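Local coordinates for CELL WALL surface anchor family protein (Streptococcus pneumoniae, PDB 2WW8) that serves as a pilus adhesin of this bacterium, probably attaching it to host cells through an integrin-like, metal-binding domain, at residues V163-P177 with K191-Y204. Sequence-based numbering, arbitrary orientation.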
# COMPACT_ATOMS: atom_id res chain seq x y z
N VAL A 163 -9.92 10.52 -2.45
CA VAL A 163 -10.06 9.12 -2.05
C VAL A 163 -11.20 8.53 -2.89
O VAL A 163 -12.28 9.13 -2.99
CB VAL A 163 -10.41 9.02 -0.56
CG1 VAL A 163 -10.82 7.58 -0.21
CG2 VAL A 163 -9.24 9.51 0.36
N ASP A 164 -10.94 7.40 -3.55
CA ASP A 164 -11.99 6.75 -4.37
C ASP A 164 -13.06 6.14 -3.45
O ASP A 164 -12.71 5.56 -2.42
CB ASP A 164 -11.41 5.61 -5.21
CG ASP A 164 -10.43 6.10 -6.25
OD1 ASP A 164 -10.77 7.04 -7.00
OD2 ASP A 164 -9.31 5.53 -6.36
N GLY A 165 -14.32 6.28 -3.84
CA GLY A 165 -15.47 5.92 -3.03
C GLY A 165 -16.04 7.09 -2.24
O GLY A 165 -17.07 6.95 -1.58
N SER A 166 -15.35 8.24 -2.26
CA SER A 166 -15.84 9.45 -1.59
C SER A 166 -16.48 10.51 -2.52
O SER A 166 -16.85 11.60 -2.06
CB SER A 166 -14.76 10.05 -0.68
OG SER A 166 -13.76 10.60 -1.51
N GLU A 167 -16.61 10.18 -3.81
CA GLU A 167 -17.20 11.05 -4.83
C GLU A 167 -18.68 11.24 -4.52
O GLU A 167 -19.39 10.27 -4.28
CB GLU A 167 -17.05 10.53 -6.26
CG GLU A 167 -17.45 11.56 -7.35
CD GLU A 167 -18.55 11.09 -8.33
OE1 GLU A 167 -18.65 9.86 -8.57
OE2 GLU A 167 -19.35 11.91 -8.86
N LYS A 168 -19.11 12.50 -4.52
CA LYS A 168 -20.52 12.88 -4.39
C LYS A 168 -20.86 13.99 -5.39
O LYS A 168 -20.60 15.17 -5.16
CB LYS A 168 -20.87 13.30 -2.96
CG LYS A 168 -22.32 13.63 -2.67
CD LYS A 168 -23.14 12.40 -2.30
CE LYS A 168 -24.60 12.85 -2.23
NZ LYS A 168 -25.58 11.73 -2.29
N ASN A 169 -21.42 13.57 -6.52
CA ASN A 169 -21.88 14.52 -7.53
C ASN A 169 -20.77 15.36 -8.13
O ASN A 169 -20.89 16.58 -8.23
CB ASN A 169 -23.00 15.39 -6.94
CG ASN A 169 -24.34 14.67 -6.94
OD1 ASN A 169 -24.80 14.19 -7.98
ND2 ASN A 169 -24.99 14.60 -5.78
N GLY A 170 -19.69 14.69 -8.54
CA GLY A 170 -18.57 15.36 -9.20
C GLY A 170 -17.51 15.89 -8.25
O GLY A 170 -16.44 16.29 -8.71
N GLN A 171 -17.76 15.88 -6.95
CA GLN A 171 -16.74 16.33 -5.99
C GLN A 171 -16.44 15.27 -4.94
O GLN A 171 -17.18 14.30 -4.80
CB GLN A 171 -17.18 17.63 -5.32
CG GLN A 171 -17.39 18.81 -6.29
CD GLN A 171 -16.09 19.22 -6.97
OE1 GLN A 171 -15.84 18.86 -8.13
NE2 GLN A 171 -15.24 19.97 -6.26
N HIS A 172 -15.35 15.44 -4.18
CA HIS A 172 -14.93 14.40 -3.26
C HIS A 172 -15.01 14.88 -1.81
O HIS A 172 -14.75 16.05 -1.49
CB HIS A 172 -13.51 13.93 -3.61
CG HIS A 172 -13.45 13.03 -4.80
ND1 HIS A 172 -13.65 13.47 -6.09
CD2 HIS A 172 -13.22 11.70 -4.89
CE1 HIS A 172 -13.54 12.46 -6.93
NE2 HIS A 172 -13.27 11.37 -6.23
N LYS A 173 -15.33 13.92 -0.95
CA LYS A 173 -15.50 14.15 0.48
C LYS A 173 -14.27 13.81 1.35
O LYS A 173 -14.19 14.19 2.53
CB LYS A 173 -16.78 13.45 0.95
CG LYS A 173 -18.00 14.26 0.61
CD LYS A 173 -19.30 13.53 0.83
CE LYS A 173 -19.62 13.47 2.32
NZ LYS A 173 -21.05 13.12 2.57
N ALA A 174 -13.28 13.15 0.75
CA ALA A 174 -12.14 12.68 1.52
C ALA A 174 -10.87 12.66 0.69
O ALA A 174 -10.93 12.43 -0.53
CB ALA A 174 -12.41 11.29 2.06
N LEU A 175 -9.75 12.87 1.40
CA LEU A 175 -8.38 12.98 0.86
C LEU A 175 -7.40 12.12 1.66
O LEU A 175 -7.43 12.11 2.91
CB LEU A 175 -7.83 14.43 0.85
CG LEU A 175 -8.75 15.51 0.22
CD1 LEU A 175 -8.28 16.91 0.53
CD2 LEU A 175 -8.94 15.33 -1.28
N ASN A 176 -6.53 11.44 0.92
CA ASN A 176 -5.45 10.67 1.50
C ASN A 176 -4.13 11.34 1.12
O ASN A 176 -4.02 11.97 0.06
CB ASN A 176 -5.44 9.24 0.96
CG ASN A 176 -6.20 8.27 1.86
OD1 ASN A 176 -6.41 8.52 3.07
ND2 ASN A 176 -6.62 7.15 1.28
N PRO A 177 -3.13 11.17 1.99
CA PRO A 177 -1.77 11.49 1.61
C PRO A 177 -1.37 10.57 0.47
O PRO A 177 -1.83 9.41 0.40
CB PRO A 177 -0.93 11.07 2.82
CG PRO A 177 -1.85 10.30 3.72
CD PRO A 177 -3.26 10.70 3.39
N LYS A 191 -0.38 5.74 7.01
CA LYS A 191 -1.69 6.12 7.52
C LYS A 191 -2.59 6.50 6.36
O LYS A 191 -2.19 7.26 5.45
CB LYS A 191 -1.58 7.31 8.46
CG LYS A 191 -2.97 7.57 9.12
CD LYS A 191 -2.83 8.45 10.35
CE LYS A 191 -4.23 8.82 10.79
NZ LYS A 191 -4.11 9.94 11.76
N ARG A 192 -3.81 5.95 6.32
CA ARG A 192 -4.73 6.31 5.22
C ARG A 192 -6.17 6.02 5.62
O ARG A 192 -6.43 5.27 6.56
CB ARG A 192 -4.38 5.53 3.93
CG ARG A 192 -4.56 4.01 4.06
CD ARG A 192 -4.61 3.37 2.70
NE ARG A 192 -4.69 1.90 2.88
CZ ARG A 192 -5.11 1.04 1.97
NH1 ARG A 192 -5.46 1.51 0.78
NH2 ARG A 192 -5.18 -0.28 2.22
N ILE A 193 -7.11 6.59 4.89
CA ILE A 193 -8.49 6.09 4.90
C ILE A 193 -8.37 4.89 3.95
O ILE A 193 -7.91 5.05 2.81
CB ILE A 193 -9.49 7.18 4.40
CG1 ILE A 193 -9.61 8.34 5.40
CG2 ILE A 193 -10.89 6.57 4.16
CD1 ILE A 193 -10.08 9.63 4.75
N TYR A 194 -8.74 3.68 4.41
CA TYR A 194 -8.68 2.52 3.50
C TYR A 194 -10.05 2.04 3.01
O TYR A 194 -10.17 1.17 2.13
CB TYR A 194 -7.94 1.34 4.13
CG TYR A 194 -8.75 0.63 5.21
CD1 TYR A 194 -8.92 1.19 6.47
CD2 TYR A 194 -9.33 -0.61 4.95
CE1 TYR A 194 -9.65 0.53 7.45
CE2 TYR A 194 -10.06 -1.28 5.87
CZ TYR A 194 -10.20 -0.72 7.12
OH TYR A 194 -10.92 -1.42 8.04
N GLN A 195 -11.09 2.60 3.60
CA GLN A 195 -12.44 2.36 3.12
C GLN A 195 -13.40 3.43 3.60
O GLN A 195 -13.21 4.03 4.66
CB GLN A 195 -12.96 0.96 3.49
CG GLN A 195 -13.12 0.69 4.99
CD GLN A 195 -13.64 -0.74 5.27
OE1 GLN A 195 -13.58 -1.61 4.41
NE2 GLN A 195 -14.17 -0.95 6.46
N VAL A 196 -14.44 3.62 2.78
CA VAL A 196 -15.57 4.47 3.09
C VAL A 196 -16.64 3.50 3.61
O VAL A 196 -17.10 2.62 2.86
CB VAL A 196 -15.97 5.21 1.77
CG1 VAL A 196 -17.16 6.16 1.91
CG2 VAL A 196 -14.72 5.92 1.22
N ASN A 197 -17.02 3.64 4.89
CA ASN A 197 -18.05 2.79 5.48
C ASN A 197 -19.45 3.26 5.16
O ASN A 197 -20.32 2.44 4.90
CB ASN A 197 -17.93 2.68 6.99
CG ASN A 197 -16.57 2.11 7.39
OD1 ASN A 197 -15.95 1.39 6.61
ND2 ASN A 197 -16.09 2.46 8.57
N ASN A 198 -19.67 4.56 5.22
CA ASN A 198 -20.99 5.08 4.86
C ASN A 198 -20.77 6.54 4.44
O ASN A 198 -20.51 7.42 5.27
CB ASN A 198 -21.96 4.88 6.04
CG ASN A 198 -23.38 5.24 5.69
OD1 ASN A 198 -23.63 6.14 4.89
ND2 ASN A 198 -24.34 4.55 6.30
N LEU A 199 -20.86 6.79 3.14
CA LEU A 199 -20.50 8.10 2.61
C LEU A 199 -21.41 9.23 3.10
O LEU A 199 -20.89 10.26 3.56
CB LEU A 199 -20.29 8.13 1.09
CG LEU A 199 -19.72 9.43 0.50
CD1 LEU A 199 -18.35 9.84 1.08
CD2 LEU A 199 -19.70 9.30 -1.02
N ASP A 200 -22.72 9.00 3.01
CA ASP A 200 -23.75 9.96 3.42
C ASP A 200 -23.69 10.29 4.89
O ASP A 200 -24.07 11.38 5.30
CB ASP A 200 -25.17 9.47 3.07
CG ASP A 200 -25.40 9.38 1.56
OD1 ASP A 200 -24.53 9.75 0.73
OD2 ASP A 200 -26.51 8.92 1.18
N ASP A 201 -23.21 9.35 5.68
CA ASP A 201 -23.06 9.59 7.10
C ASP A 201 -21.61 9.91 7.57
O ASP A 201 -21.31 9.98 8.77
CB ASP A 201 -23.66 8.38 7.80
CG ASP A 201 -23.84 8.62 9.28
OD1 ASP A 201 -24.42 9.67 9.63
OD2 ASP A 201 -23.39 7.75 10.08
N ASN A 202 -20.71 10.12 6.62
CA ASN A 202 -19.33 10.50 6.93
C ASN A 202 -18.52 9.56 7.82
O ASN A 202 -17.82 10.03 8.73
CB ASN A 202 -19.32 11.89 7.55
CG ASN A 202 -20.04 12.90 6.66
OD1 ASN A 202 -19.74 13.00 5.46
ND2 ASN A 202 -20.98 13.64 7.24
N GLN A 203 -18.59 8.27 7.52
CA GLN A 203 -18.03 7.18 8.32
C GLN A 203 -16.96 6.53 7.47
O GLN A 203 -17.22 6.16 6.32
CB GLN A 203 -19.09 6.13 8.62
CG GLN A 203 -20.01 6.54 9.76
CD GLN A 203 -20.97 5.45 10.16
OE1 GLN A 203 -20.62 4.27 10.15
NE2 GLN A 203 -22.20 5.82 10.49
N TYR A 204 -15.76 6.43 8.05
CA TYR A 204 -14.60 5.89 7.32
C TYR A 204 -13.80 4.96 8.19
O TYR A 204 -13.73 5.11 9.43
CB TYR A 204 -13.67 7.05 6.93
CG TYR A 204 -14.34 8.11 6.06
CD1 TYR A 204 -15.12 9.13 6.63
CD2 TYR A 204 -14.24 8.06 4.68
CE1 TYR A 204 -15.73 10.10 5.82
CE2 TYR A 204 -14.82 9.02 3.88
CZ TYR A 204 -15.58 10.03 4.44
OH TYR A 204 -16.16 10.97 3.58
O HOH W 1 -23.71 13.90 3.51
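The flared open end of a beta hairpin, formed by the antiparallel strands 171-184 and 187-196, shows how side chains can take over where two backbones diverge. Strands 174-177 and 191-196 run at 136° to each other, well short of antiparallel, and the carboxamide of Asn176 behaves like a piece of the neighbouring strand. Its OD1 accepts from Ile193 N at 2.7 Å, while Asn176 ND2 donates a hydrogen bond to Ile193 O, 2.9 Å away. Both bonds are nearly straight and lie in the carbonyl planes of their acceptors, so the amide is held flat and its flip is fixed by one donor and one acceptor of the same residue. Strand 187-196 is also tied covalently: Lys191 NZ is joined to Asn695 CG in an intramolecular isopeptide bond, as known in Gram-positive pilins, and hydrogen-bonds Thr698.

Farther out, apolar side chains meet between the diverging strands. Ala174 CB lies 3.9 Å from Ile193 CD1 and also touches the Tyr204 ring obliquely, with Ile718 of strand 717-718 against all three side chains. Leu199 spreads both methyls over the turn of 163-166 and the chain after it: CD1 rests 3.7 Å from Ser166 CA, and CD2 meets the carbonyl oxygens of Gly165 and Glu167. Val196 packs beside it against Gly165.

Lys173 crosses Leu199 obliquely, its CD 3.8 Å from Leu199 CD1, then bends at chi3 (76°) to bring NZ 3.0 Å from Leu199 O. That carbonyl is approached from above its plane, the opposite face being used by Asn202 N. Leu199 O, weakly Asn202 OD1 and a water, and the Asp720 carboxylate receive the buried ammonium, which probably stabilises its positive charge and ties the 199-202 turn to the hairpin.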